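Local coordinates for protein putative epimerase (Burkholderia cenocepacia, PDB 4LW8) that probably acts as an NAD(P)-dependent epimerase or dehydratase of nucleotide sugars, in a pathway that builds the O-antigen of bacterial lipopolysaccharide, at residues 36-40 against 41-45; 59-62 against 63-66; 112-115 against 116-120; 203-206 against 207-210; 304-307 against 308-312. One frame throughout, in Å; residues are numbered along the deposited sequence.

Interaction 1. Residues 36-40 against 41-45; sequences ERLQA and AGYDV
L38 and Y43 both place CG anti to the carbonyl carbon, beside the backbone N (chi1 -72° and -70°), and this brings the leucine methyl CD2 to 3.7 Å from ring atom CD2 of Y43. V45 completes the apolar patch: its CG2 methyl reaches L38 CB and also Q39 CG, each at 3.7 Å, the V45 and Q39 side chains crossing at about a right angle. Beyond CG, Q39 runs extended, which carries its amide to a water; that water accepts from Q39 NE2 and from the backbone N of V45. A second water donates to the carbonyl oxygens of Q39 and Y43, joining the last helical turn to the departing chain.

The backbone closes the helix with a Schellman motif. Y43 N gives a nearly straight bond (165°) to L38 O at 3.0 Å, while G42 N reaches Q39 O. A41 N keeps its helical bond to R37 O and adds a weak one to L38 O. G42 has positive phi, where a CB would be jammed against the preceding carbonyl oxygen. L38 O also lies in the plane of the Y43 ring, at its edge, 3.4 Å from CD2.

In this turn of the Rossmann-type beta-alpha-beta unit, from helix 29-40 into strand 44-49, carbonyls at the helix end are thus satisfied by amides and water, while L38, Y43 and V45 keep the inner side apolar.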
loop_
_atom_site.group_PDB
_atom_site.type_symbol
_atom_site.label_atom_id
_atom_site.label_comp_id
_atom_site.label_asym_id
_atom_site.label_seq_id
_atom_site.Cartn_x
_atom_site.Cartn_y
_atom_site.Cartn_z
ATOM N N GLU A 36 -25.471 -0.057 -17.769
ATOM C CA GLU A 36 -26.931 -0.060 -17.746
ATOM C C GLU A 36 -27.483 0.798 -16.592
ATOM O O GLU A 36 -28.426 1.566 -16.780
ATOM C CB GLU A 36 -27.458 -1.494 -17.649
ATOM C CG GLU A 36 -28.974 -1.621 -17.815
ATOM C CD GLU A 36 -29.749 -1.255 -16.555
ATOM O OE1 GLU A 36 -29.183 -1.401 -15.440
ATOM O OE2 GLU A 36 -30.918 -0.815 -16.686
ATOM N N ARG A 37 -26.911 0.657 -15.401
ATOM C CA ARG A 37 -27.330 1.470 -14.252
ATOM C C ARG A 37 -27.200 2.971 -14.546
ATOM O O ARG A 37 -28.139 3.733 -14.340
ATOM C CB ARG A 37 -26.512 1.114 -13.011
ATOM C CG ARG A 37 -27.176 0.089 -12.095
ATOM C CD ARG A 37 -27.187 -1.342 -12.672
ATOM N NE ARG A 37 -27.821 -2.259 -11.721
ATOM C CZ ARG A 37 -29.137 -2.447 -11.642
ATOM N NH1 ARG A 37 -29.952 -1.809 -12.477
ATOM N NH2 ARG A 37 -29.640 -3.277 -10.740
ATOM N N LEU A 38 -26.035 3.386 -15.032
ATOM C CA LEU A 38 -25.785 4.789 -15.342
ATOM C C LEU A 38 -26.674 5.320 -16.467
ATOM O O LEU A 38 -27.186 6.430 -16.381
ATOM C CB LEU A 38 -24.319 5.000 -15.715
ATOM C CG LEU A 38 -23.345 4.894 -14.532
ATOM C CD1 LEU A 38 -21.936 4.764 -15.043
ATOM C CD2 LEU A 38 -23.467 6.112 -13.619
ATOM N N GLN A 39 -26.840 4.532 -17.524
ATOM C CA GLN A 39 -27.707 4.918 -18.629
ATOM C C GLN A 39 -29.142 5.133 -18.178
ATOM O O GLN A 39 -29.791 6.093 -18.587
ATOM C CB GLN A 39 -27.653 3.864 -19.737
ATOM C CG GLN A 39 -26.443 4.014 -20.650
ATOM C CD GLN A 39 -26.258 2.835 -21.575
ATOM O OE1 GLN A 39 -26.916 1.803 -21.429
ATOM N NE2 GLN A 39 -25.369 2.983 -22.546
ATOM N N ALA A 40 -29.637 4.244 -17.320
ATOM C CA ALA A 40 -31.001 4.367 -16.793
ATOM C C ALA A 40 -31.136 5.560 -15.854
ATOM O O ALA A 40 -32.222 6.094 -15.686
ATOM C CB ALA A 40 -31.420 3.088 -16.078
ATOM N N ALA A 41 -30.036 5.970 -15.234
ATOM C CA ALA A 41 -30.050 7.147 -14.373
ATOM C C ALA A 41 -29.865 8.417 -15.201
ATOM O O ALA A 41 -29.786 9.515 -14.651
ATOM C CB ALA A 41 -28.976 7.049 -13.314
ATOM N N GLY A 42 -29.758 8.250 -16.518
ATOM C CA GLY A 42 -29.732 9.367 -17.448
ATOM C C GLY A 42 -28.375 9.857 -17.930
ATOM O O GLY A 42 -28.305 10.913 -18.552
ATOM N N TYR A 43 -27.303 9.109 -17.667
ATOM C CA TYR A 43 -25.969 9.523 -18.112
ATOM C C TYR A 43 -25.646 9.112 -19.550
ATOM O O TYR A 43 -26.120 8.089 -20.042
ATOM C CB TYR A 43 -24.876 8.937 -17.208
ATOM C CG TYR A 43 -24.798 9.508 -15.805
ATOM C CD1 TYR A 43 -23.977 10.598 -15.516
ATOM C CD2 TYR A 43 -25.533 8.945 -14.762
ATOM C CE1 TYR A 43 -23.904 11.124 -14.224
ATOM C CE2 TYR A 43 -25.462 9.456 -13.471
ATOM C CZ TYR A 43 -24.652 10.548 -13.207
ATOM O OH TYR A 43 -24.592 11.056 -11.928
ATOM N N ASP A 44 -24.825 9.918 -20.212
ATOM C CA ASP A 44 -24.128 9.498 -21.422
ATOM C C ASP A 44 -22.867 8.779 -20.965
ATOM O O ASP A 44 -21.971 9.398 -20.394
ATOM C CB ASP A 44 -23.796 10.702 -22.322
ATOM C CG ASP A 44 -23.072 10.309 -23.609
ATOM O OD1 ASP A 44 -23.123 9.124 -24.017
ATOM O OD2 ASP A 44 -22.449 11.205 -24.225
ATOM N N VAL A 45 -22.802 7.473 -21.188
ATOM C CA VAL A 45 -21.715 6.675 -20.628
ATOM C C VAL A 45 -20.526 6.590 -21.576
ATOM O O VAL A 45 -20.661 6.121 -22.710
ATOM C CB VAL A 45 -22.198 5.250 -20.269
ATOM C CG1 VAL A 45 -21.048 4.399 -19.740
ATOM C CG2 VAL A 45 -23.304 5.324 -19.245
HETATM O O HOH W 1 -24.614 5.859 -23.058
HETATM O O HOH W 2 -28.839 7.724 -20.757
#

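Interaction 2. Residues 59-62 against 63-66; sequences PAFA and QCTL
C64 SG approaches the F61 ring at its edge, close to the ring plane, and stands 4.2 Å from CD1. The sulfur is anti to its own carbonyl carbon (chi1 -64°), a setting that turns it back toward the 3-10 segment 59-61, where it also lies 4.0 Å from both A60 O and F61 CA. The cysteine therefore meets the rim of the phenyl group and not its face, and the pair is apolar packing. On the outer side of the turn Q63 extends its chain away from F61, with only CB and CG against the peptide carbon of A62.

The backbone between the two side chains is a type I beta turn from F61 to C64, which follows on from that short 3-10 segment. C64 N donates to F61 O at 3.1 Å, with an N-H...O angle of 162°. F61 O takes a second bond from a water that also donates to C64 O, so one solvent molecule spans the turn.

The turn leads into strand 65-68, whose T65 exchanges backbone bonds with V45 and G47 of parallel strand 44-49. On the inner side F61 packs on R32 of helix 29-40 and on T27, while C64 touches Q39, V45 and L26.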
loop_
_atom_site.group_PDB
_atom_site.type_symbol
_atom_site.label_atom_id
_atom_site.label_comp_id
_atom_site.label_asym_id
_atom_site.label_seq_id
_atom_site.Cartn_x
_atom_site.Cartn_y
_atom_site.Cartn_z
ATOM N N PRO A 59 -24.493 -5.841 -27.191
ATOM C CA PRO A 59 -25.396 -4.717 -27.462
ATOM C C PRO A 59 -25.500 -3.727 -26.311
ATOM O O PRO A 59 -25.994 -2.623 -26.510
ATOM C CB PRO A 59 -26.745 -5.402 -27.678
ATOM C CG PRO A 59 -26.393 -6.797 -28.092
ATOM C CD PRO A 59 -25.197 -7.134 -27.271
ATOM N N ALA A 60 -25.066 -4.126 -25.120
ATOM C CA ALA A 60 -25.099 -3.245 -23.962
ATOM C C ALA A 60 -24.199 -2.030 -24.160
ATOM O O ALA A 60 -24.373 -1.002 -23.498
ATOM C CB ALA A 60 -24.685 -4.004 -22.710
ATOM N N PHE A 61 -23.236 -2.150 -25.069
ATOM C CA PHE A 61 -22.268 -1.082 -25.295
ATOM C C PHE A 61 -22.588 -0.250 -26.537
ATOM O O PHE A 61 -21.791 0.597 -26.941
ATOM C CB PHE A 61 -20.864 -1.670 -25.392
ATOM C CG PHE A 61 -20.465 -2.435 -24.172
ATOM C CD1 PHE A 61 -20.346 -1.797 -22.954
ATOM C CD2 PHE A 61 -20.251 -3.800 -24.230
ATOM C CE1 PHE A 61 -20.004 -2.501 -21.823
ATOM C CE2 PHE A 61 -19.908 -4.505 -23.101
ATOM C CZ PHE A 61 -19.785 -3.854 -21.898
ATOM N N ALA A 62 -23.756 -0.483 -27.130
ATOM C CA ALA A 62 -24.108 0.159 -28.392
ATOM C C ALA A 62 -24.171 1.682 -28.245
ATOM O O ALA A 62 -23.827 2.410 -29.165
ATOM C CB ALA A 62 -25.430 -0.381 -28.911
ATOM N N GLN A 63 -24.588 2.166 -27.083
ATOM C CA GLN A 63 -24.681 3.606 -26.868
ATOM C C GLN A 63 -23.555 4.151 -25.982
ATOM O O GLN A 63 -23.652 5.256 -25.457
ATOM C CB GLN A 63 -26.032 3.951 -26.260
ATOM C CG GLN A 63 -27.192 3.691 -27.202
ATOM C CD GLN A 63 -28.528 4.042 -26.591
ATOM O OE1 GLN A 63 -29.310 4.795 -27.178
ATOM N NE2 GLN A 63 -28.809 3.490 -25.410
ATOM N N CYS A 64 -22.493 3.373 -25.807
ATOM C CA CYS A 64 -21.352 3.836 -25.025
ATOM C C CYS A 64 -20.257 4.387 -25.922
ATOM O O CYS A 64 -20.035 3.878 -27.017
ATOM C CB CYS A 64 -20.798 2.704 -24.165
ATOM S SG CYS A 64 -21.973 2.121 -22.936
ATOM N N THR A 65 -19.586 5.436 -25.461
ATOM C CA THR A 65 -18.437 5.972 -26.171
ATOM C C THR A 65 -17.185 5.308 -25.577
ATOM O O THR A 65 -16.885 5.492 -24.404
ATOM C CB THR A 65 -18.353 7.504 -26.055
ATOM O OG1 THR A 65 -19.533 8.098 -26.612
ATOM C CG2 THR A 65 -17.126 8.036 -26.793
ATOM N N LEU A 66 -16.485 4.514 -26.387
ATOM C CA LEU A 66 -15.359 3.705 -25.921
ATOM C C LEU A 66 -14.032 4.297 -26.349
ATOM O O LEU A 66 -13.753 4.395 -27.539
ATOM C CB LEU A 66 -15.476 2.275 -26.462
ATOM C CG LEU A 66 -16.795 1.567 -26.156
ATOM C CD1 LEU A 66 -16.793 0.166 -26.736
ATOM C CD2 LEU A 66 -17.005 1.511 -24.670
HETATM O O HOH W 3 -19.711 1.649 -28.995
#

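Interaction 3. Residues 112-115 against 116-120; sequences VGTR and NLLAA
V112 O receives N116 N at 2.7 Å, the first of four successive i to i+4 bonds that run through regular alpha-helix between 112-115 and 116-120. L117 N to G113 O, L118 N to T114 O and A119 N to R115 O follow at 2.9 to 3.1 Å, none of them far from straight.

N116 lies back against the turn before it. With chi1 at -69°, its CG sits beside its own backbone N and folds back over V112 O, at 3.3 Å, while the amide brushes V112 CG1 (4.0 Å from OD1). ND2 is hydrogen-bonded to L71 O, outside the turn. L118 CG rests 3.4 Å from T114 O, and its CD1 meets the T114 methyl CG2. R115 takes the other course: CG is anti to the backbone N (chi1 -168°) and the chain runs extended to NE, carrying it away from the helix to a salt bridge with D159 of the second subunit.

Helix 103-122 is thereby shared between the core and the dimer interface. V112 and R115 pack on S104 and P103 of the second subunit, respectively. Within the chain, T114 OG1 is bonded to H91 NE2 and to N110 O one turn earlier; L117 and A120 face M77 of helix 74-84, and T114 and L118 face M167 and A171, respectively, of helix 159-172.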
loop_
_atom_site.group_PDB
_atom_site.type_symbol
_atom_site.label_atom_id
_atom_site.label_comp_id
_atom_site.label_asym_id
_atom_site.label_seq_id
_atom_site.Cartn_x
_atom_site.Cartn_y
_atom_site.Cartn_z
ATOM N N VAL A 112 -0.553 3.011 -9.619
ATOM C CA VAL A 112 -0.176 4.091 -10.516
ATOM C C VAL A 112 -1.271 4.332 -11.577
ATOM O O VAL A 112 -1.562 5.476 -11.885
ATOM C CB VAL A 112 1.193 3.820 -11.168
ATOM C CG1 VAL A 112 1.561 4.925 -12.205
ATOM C CG2 VAL A 112 2.253 3.731 -10.081
ATOM N N GLY A 113 -1.907 3.276 -12.083
ATOM C CA GLY A 113 -3.012 3.436 -13.022
ATOM C C GLY A 113 -4.132 4.269 -12.402
ATOM O O GLY A 113 -4.696 5.163 -13.034
ATOM N N THR A 114 -4.455 3.981 -11.148
ATOM C CA THR A 114 -5.453 4.769 -10.419
ATOM C C THR A 114 -4.962 6.205 -10.220
ATOM O O THR A 114 -5.708 7.160 -10.387
ATOM C CB THR A 114 -5.766 4.136 -9.067
ATOM O OG1 THR A 114 -6.262 2.808 -9.295
ATOM C CG2 THR A 114 -6.816 4.955 -8.311
ATOM N N ARG A 115 -3.688 6.356 -9.879
ATOM C CA ARG A 115 -3.133 7.686 -9.717
ATOM C C ARG A 115 -3.215 8.481 -11.036
ATOM O O ARG A 115 -3.554 9.675 -11.028
ATOM C CB ARG A 115 -1.686 7.614 -9.219
ATOM C CG ARG A 115 -1.147 8.960 -8.744
ATOM C CD ARG A 115 0.342 8.942 -8.465
ATOM N NE ARG A 115 0.777 10.228 -7.927
ATOM C CZ ARG A 115 1.037 11.302 -8.668
ATOM N NH1 ARG A 115 0.918 11.248 -9.987
ATOM N NH2 ARG A 115 1.418 12.435 -8.089
ATOM N N ASN A 116 -2.930 7.824 -12.162
ATOM C CA ASN A 116 -3.038 8.497 -13.454
ATOM C C ASN A 116 -4.440 9.002 -13.724
ATOM O O ASN A 116 -4.613 10.107 -14.241
ATOM C CB ASN A 116 -2.617 7.579 -14.590
ATOM C CG ASN A 116 -1.138 7.294 -14.583
ATOM O OD1 ASN A 116 -0.367 8.003 -13.948
ATOM N ND2 ASN A 116 -0.733 6.269 -15.309
ATOM N N LEU A 117 -5.434 8.193 -13.369
ATOM C CA LEU A 117 -6.835 8.596 -13.503
ATOM C C LEU A 117 -7.153 9.833 -12.655
ATOM O O LEU A 117 -7.779 10.773 -13.140
ATOM C CB LEU A 117 -7.775 7.451 -13.109
ATOM C CG LEU A 117 -9.254 7.833 -12.971
ATOM C CD1 LEU A 117 -9.860 8.269 -14.330
ATOM C CD2 LEU A 117 -10.059 6.671 -12.358
ATOM N N LEU A 118 -6.742 9.817 -11.384
ATOM C CA LEU A 118 -7.028 10.927 -10.477
ATOM C C LEU A 118 -6.335 12.200 -10.953
ATOM O O LEU A 118 -6.937 13.274 -10.934
ATOM C CB LEU A 118 -6.606 10.575 -9.029
ATOM C CG LEU A 118 -7.352 9.366 -8.440
ATOM C CD1 LEU A 118 -6.820 8.997 -7.075
ATOM C CD2 LEU A 118 -8.871 9.607 -8.359
ATOM N N ALA A 119 -5.083 12.086 -11.401
ATOM C CA ALA A 119 -4.362 13.250 -11.928
ATOM C C ALA A 119 -5.070 13.845 -13.147
ATOM O O ALA A 119 -5.136 15.072 -13.306
ATOM C CB ALA A 119 -2.907 12.878 -12.285
ATOM N N ALA A 120 -5.581 12.972 -14.013
ATOM C CA ALA A 120 -6.317 13.397 -15.202
ATOM C C ALA A 120 -7.595 14.159 -14.824
ATOM O O ALA A 120 -7.900 15.201 -15.400
ATOM C CB ALA A 120 -6.653 12.191 -16.076
#

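Interaction 4. Residues 203-206 against 207-210; sequences VAHY and ARNA
A terminal nitrogen of R208 hangs over one face of the H205 imidazole: NH2 lies 3.4 Å above the ring plane, displaced toward the rim, and 3.5 Å from CD2. The two side chains run side by side in the same direction, with ring and guanidinium planes 45° apart, so the groups lean together without stacking flat. R208 gets there by placing CG between its backbone N and carbonyl carbon (chi1 69°) and then extending to NE, passing A204 O at 3.4 Å from CG. ND1 of H205 is held by K201 O, which fixes the turn of the ring. The A210 methyl adds a contact with H205 CB at 3.9 Å.

Helix 198-207 ends here in a Schellman motif. N209, at positive phi (53°), is the C-prime residue; its N bonds to Y206 O, while A210 N reaches back to H205 O at 2.8 Å. R208 N makes only weak bonds, to A204 O and H205 O.

The motif turns the chain toward strand 212-215. The Y206 side chain packs on helix 257-268, touching L261, L264 and A268, and its hydroxyl is bonded to S265 and I272 N; on another side V203, A204 and A207 rest on M319 of helix 308-321.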
loop_
_atom_site.group_PDB
_atom_site.type_symbol
_atom_site.label_atom_id
_atom_site.label_comp_id
_atom_site.label_asym_id
_atom_site.label_seq_id
_atom_site.Cartn_x
_atom_site.Cartn_y
_atom_site.Cartn_z
ATOM N N VAL A 203 -21.678 -23.099 -11.758
ATOM C CA VAL A 203 -22.780 -22.939 -12.712
ATOM C C VAL A 203 -22.464 -23.626 -14.048
ATOM O O VAL A 203 -23.305 -24.336 -14.600
ATOM C CB VAL A 203 -23.107 -21.442 -12.946
ATOM C CG1 VAL A 203 -23.991 -21.247 -14.186
ATOM C CG2 VAL A 203 -23.768 -20.856 -11.713
ATOM N N ALA A 204 -21.248 -23.427 -14.553
ATOM C CA ALA A 204 -20.838 -24.028 -15.823
ATOM C C ALA A 204 -20.926 -25.550 -15.760
ATOM O O ALA A 204 -21.386 -26.193 -16.705
ATOM C CB ALA A 204 -19.429 -23.596 -16.200
ATOM N N HIS A 205 -20.502 -26.125 -14.641
ATOM C CA HIS A 205 -20.573 -27.573 -14.491
ATOM C C HIS A 205 -22.021 -28.055 -14.482
ATOM O O HIS A 205 -22.371 -28.989 -15.205
ATOM C CB HIS A 205 -19.866 -28.048 -13.217
ATOM C CG HIS A 205 -18.374 -28.108 -13.332
ATOM N ND1 HIS A 205 -17.586 -26.986 -13.497
ATOM C CD2 HIS A 205 -17.523 -29.165 -13.321
ATOM C CE1 HIS A 205 -16.317 -27.347 -13.558
ATOM N NE2 HIS A 205 -16.253 -28.665 -13.467
ATOM N N TYR A 206 -22.864 -27.427 -13.669
ATOM C CA TYR A 206 -24.250 -27.868 -13.587
ATOM C C TYR A 206 -24.991 -27.624 -14.897
ATOM O O TYR A 206 -25.843 -28.422 -15.293
ATOM C CB TYR A 206 -24.979 -27.164 -12.444
ATOM C CG TYR A 206 -24.988 -27.928 -11.137
ATOM C CD1 TYR A 206 -25.884 -28.977 -10.926
ATOM C CD2 TYR A 206 -24.124 -27.588 -10.106
ATOM C CE1 TYR A 206 -25.909 -29.673 -9.724
ATOM C CE2 TYR A 206 -24.141 -28.280 -8.894
ATOM C CZ TYR A 206 -25.031 -29.320 -8.712
ATOM O OH TYR A 206 -25.054 -30.000 -7.520
ATOM N N ALA A 207 -24.636 -26.547 -15.588
ATOM C CA ALA A 207 -25.332 -26.171 -16.814
ATOM C C ALA A 207 -25.157 -27.218 -17.903
ATOM O O ALA A 207 -26.063 -27.434 -18.712
ATOM C CB ALA A 207 -24.849 -24.800 -17.307
ATOM N N ARG A 208 -23.988 -27.856 -17.937
ATOM C CA ARG A 208 -23.709 -28.886 -18.936
ATOM C C ARG A 208 -23.874 -30.293 -18.336
ATOM O O ARG A 208 -23.379 -31.283 -18.882
ATOM C CB ARG A 208 -22.303 -28.712 -19.510
ATOM C CG ARG A 208 -21.201 -29.018 -18.519
ATOM C CD ARG A 208 -19.822 -28.733 -19.076
ATOM N NE ARG A 208 -18.815 -29.354 -18.226
ATOM C CZ ARG A 208 -17.931 -28.705 -17.476
ATOM N NH1 ARG A 208 -17.890 -27.372 -17.466
ATOM N NH2 ARG A 208 -17.074 -29.404 -16.739
ATOM N N ASN A 209 -24.559 -30.364 -17.198
ATOM C CA ASN A 209 -24.801 -31.628 -16.502
ATOM C C ASN A 209 -23.537 -32.433 -16.228
ATOM O O ASN A 209 -23.528 -33.651 -16.397
ATOM C CB ASN A 209 -25.776 -32.497 -17.307
ATOM C CG ASN A 209 -27.119 -31.834 -17.503
ATOM O OD1 ASN A 209 -27.841 -31.561 -16.543
ATOM N ND2 ASN A 209 -27.461 -31.562 -18.758
ATOM N N ALA A 210 -22.467 -31.759 -15.822
ATOM C CA ALA A 210 -21.233 -32.451 -15.460
ATOM C C ALA A 210 -21.487 -33.430 -14.318
ATOM O O ALA A 210 -22.182 -33.093 -13.365
ATOM C CB ALA A 210 -20.155 -31.451 -15.069
#

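Interaction 5. Residues 304-307 against 308-312; sequences PVTP and LDETL
Van der Waals contacts between carbon and carboxylate groups centre on T306, P307 and E310; the side chains of T306 and E310 cross at about a right angle. The T306 methyl CG2, anti to the backbone N, meets the carboxylate end of E310 at 3.7 Å from CD. E310 is itself extended (chi1 -178°), lying back over the residues that precede the helix, and its OE1 reaches P307 CD at 3.7 Å. On the other part of the proline ring, CB is 3.5 Å from D309 OD2; D309 swings its carboxylate back toward P307 by setting CG between its backbone N and carbonyl carbon (chi1 76°).

The backbone hydrogen bond across the contact joins the first turn to P307, the N-cap residue, whose carbonyl oxygen accepts T311 N at 3.1 Å, in the carbonyl plane and nearly straight (166°). As a proline it offers a carbonyl to the first turn but no side-chain cap.

A water forms the third kind of link. It donates to T306 O at 2.6 Å and to T311 OG1 at 2.8 Å, bridging the chain before the N-cap to the end of the first turn. T311 OG1 is also bonded to D226 OD2, which ties this turn to strand 221-226.

Around the start of helix 308-321, T306 N is bonded to D229 of helix 227-240, L308 packs on F224 of strand 221-226, and L312 fits among V260, M263 and I267 of helix 257-268.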
loop_
_atom_site.group_PDB
_atom_site.type_symbol
_atom_site.label_atom_id
_atom_site.label_comp_id
_atom_site.label_asym_id
_atom_site.label_seq_id
_atom_site.Cartn_x
_atom_site.Cartn_y
_atom_site.Cartn_z
ATOM N N PRO A 304 -32.853 -3.313 -2.191
ATOM C CA PRO A 304 -33.325 -4.690 -2.342
ATOM C C PRO A 304 -32.146 -5.622 -2.553
ATOM O O PRO A 304 -31.208 -5.256 -3.256
ATOM C CB PRO A 304 -34.246 -4.623 -3.568
ATOM C CG PRO A 304 -33.794 -3.416 -4.319
ATOM C CD PRO A 304 -33.358 -2.437 -3.264
ATOM N N VAL A 305 -32.197 -6.798 -1.938
ATOM C CA VAL A 305 -31.181 -7.827 -2.135
ATOM C C VAL A 305 -31.732 -9.019 -2.892
ATOM O O VAL A 305 -32.621 -9.711 -2.415
ATOM C CB VAL A 305 -30.601 -8.336 -0.798
ATOM C CG1 VAL A 305 -29.586 -9.475 -1.045
ATOM C CG2 VAL A 305 -29.962 -7.192 -0.025
ATOM N N THR A 306 -31.199 -9.238 -4.087
ATOM C CA THR A 306 -31.629 -10.351 -4.918
ATOM C C THR A 306 -31.160 -11.634 -4.241
ATOM O O THR A 306 -29.982 -11.758 -3.902
ATOM C CB THR A 306 -31.013 -10.249 -6.331
ATOM O OG1 THR A 306 -31.284 -8.951 -6.874
ATOM C CG2 THR A 306 -31.541 -11.336 -7.265
ATOM N N PRO A 307 -32.080 -12.595 -4.044
ATOM C CA PRO A 307 -31.729 -13.886 -3.442
ATOM C C PRO A 307 -30.687 -14.603 -4.285
ATOM O O PRO A 307 -30.807 -14.583 -5.505
ATOM C CB PRO A 307 -33.061 -14.656 -3.435
ATOM C CG PRO A 307 -34.114 -13.609 -3.507
ATOM C CD PRO A 307 -33.521 -12.491 -4.334
ATOM N N LEU A 308 -29.698 -15.233 -3.659
ATOM C CA LEU A 308 -28.649 -15.894 -4.424
ATOM C C LEU A 308 -29.216 -16.985 -5.343
ATOM O O LEU A 308 -28.721 -17.179 -6.452
ATOM C CB LEU A 308 -27.581 -16.488 -3.489
ATOM C CG LEU A 308 -26.306 -17.065 -4.132
ATOM C CD1 LEU A 308 -25.563 -16.027 -4.951
ATOM C CD2 LEU A 308 -25.379 -17.627 -3.074
ATOM N N ASP A 309 -30.255 -17.688 -4.914
ATOM C CA ASP A 309 -30.772 -18.766 -5.764
ATOM C C ASP A 309 -31.378 -18.182 -7.059
ATOM O O ASP A 309 -31.332 -18.817 -8.115
ATOM C CB ASP A 309 -31.785 -19.636 -5.011
ATOM C CG ASP A 309 -33.129 -18.973 -4.865
ATOM O OD1 ASP A 309 -34.039 -19.293 -5.662
ATOM O OD2 ASP A 309 -33.279 -18.140 -3.948
ATOM N N GLU A 310 -31.945 -16.981 -6.977
ATOM C CA GLU A 310 -32.386 -16.276 -8.184
ATOM C C GLU A 310 -31.174 -15.925 -9.077
ATOM O O GLU A 310 -31.183 -16.149 -10.283
ATOM C CB GLU A 310 -33.142 -15.003 -7.818
ATOM C CG GLU A 310 -33.669 -14.232 -9.015
ATOM C CD GLU A 310 -34.497 -13.015 -8.617
ATOM O OE1 GLU A 310 -35.178 -13.064 -7.565
ATOM O OE2 GLU A 310 -34.471 -12.011 -9.366
ATOM N N THR A 311 -30.127 -15.386 -8.467
ATOM C CA THR A 311 -28.884 -15.101 -9.178
ATOM C C THR A 311 -28.351 -16.344 -9.889
ATOM O O THR A 311 -27.970 -16.294 -11.061
ATOM C CB THR A 311 -27.796 -14.590 -8.216
ATOM O OG1 THR A 311 -28.266 -13.426 -7.524
ATOM C CG2 THR A 311 -26.494 -14.275 -8.972
ATOM N N LEU A 312 -28.326 -17.464 -9.175
ATOM C CA LEU A 312 -27.771 -18.689 -9.727
ATOM C C LEU A 312 -28.649 -19.227 -10.862
ATOM O O LEU A 312 -28.133 -19.739 -11.852
ATOM C CB LEU A 312 -27.595 -19.739 -8.627
ATOM C CG LEU A 312 -26.497 -19.461 -7.589
ATOM C CD1 LEU A 312 -26.608 -20.404 -6.391
ATOM C CD2 LEU A 312 -25.121 -19.569 -8.226
HETATM O O HOH W 4 -27.760 -12.627 -4.919
#

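In the fold
Interactions 1 and 2 hold consecutive parts of the Rossmann-type sheet and touch directly, through the neighbouring strands 44-49 and 65-68. Interaction 2 is a surface turn, interaction 1 partly buried, and interactions 1, 2 and 5 each include a bridging water. Interaction 3, the buried one, is plain mid-helix bonding, and among the five it alone reaches the second subunit. Interactions 1 and 4 end helices in Schellman motifs, whereas interaction 5 begins one. Interactions 4 and 5, with centres about 19 Å apart, meet where V203 packs on L312; interactions 3 and 4 lie on opposite sides of the chain's centre.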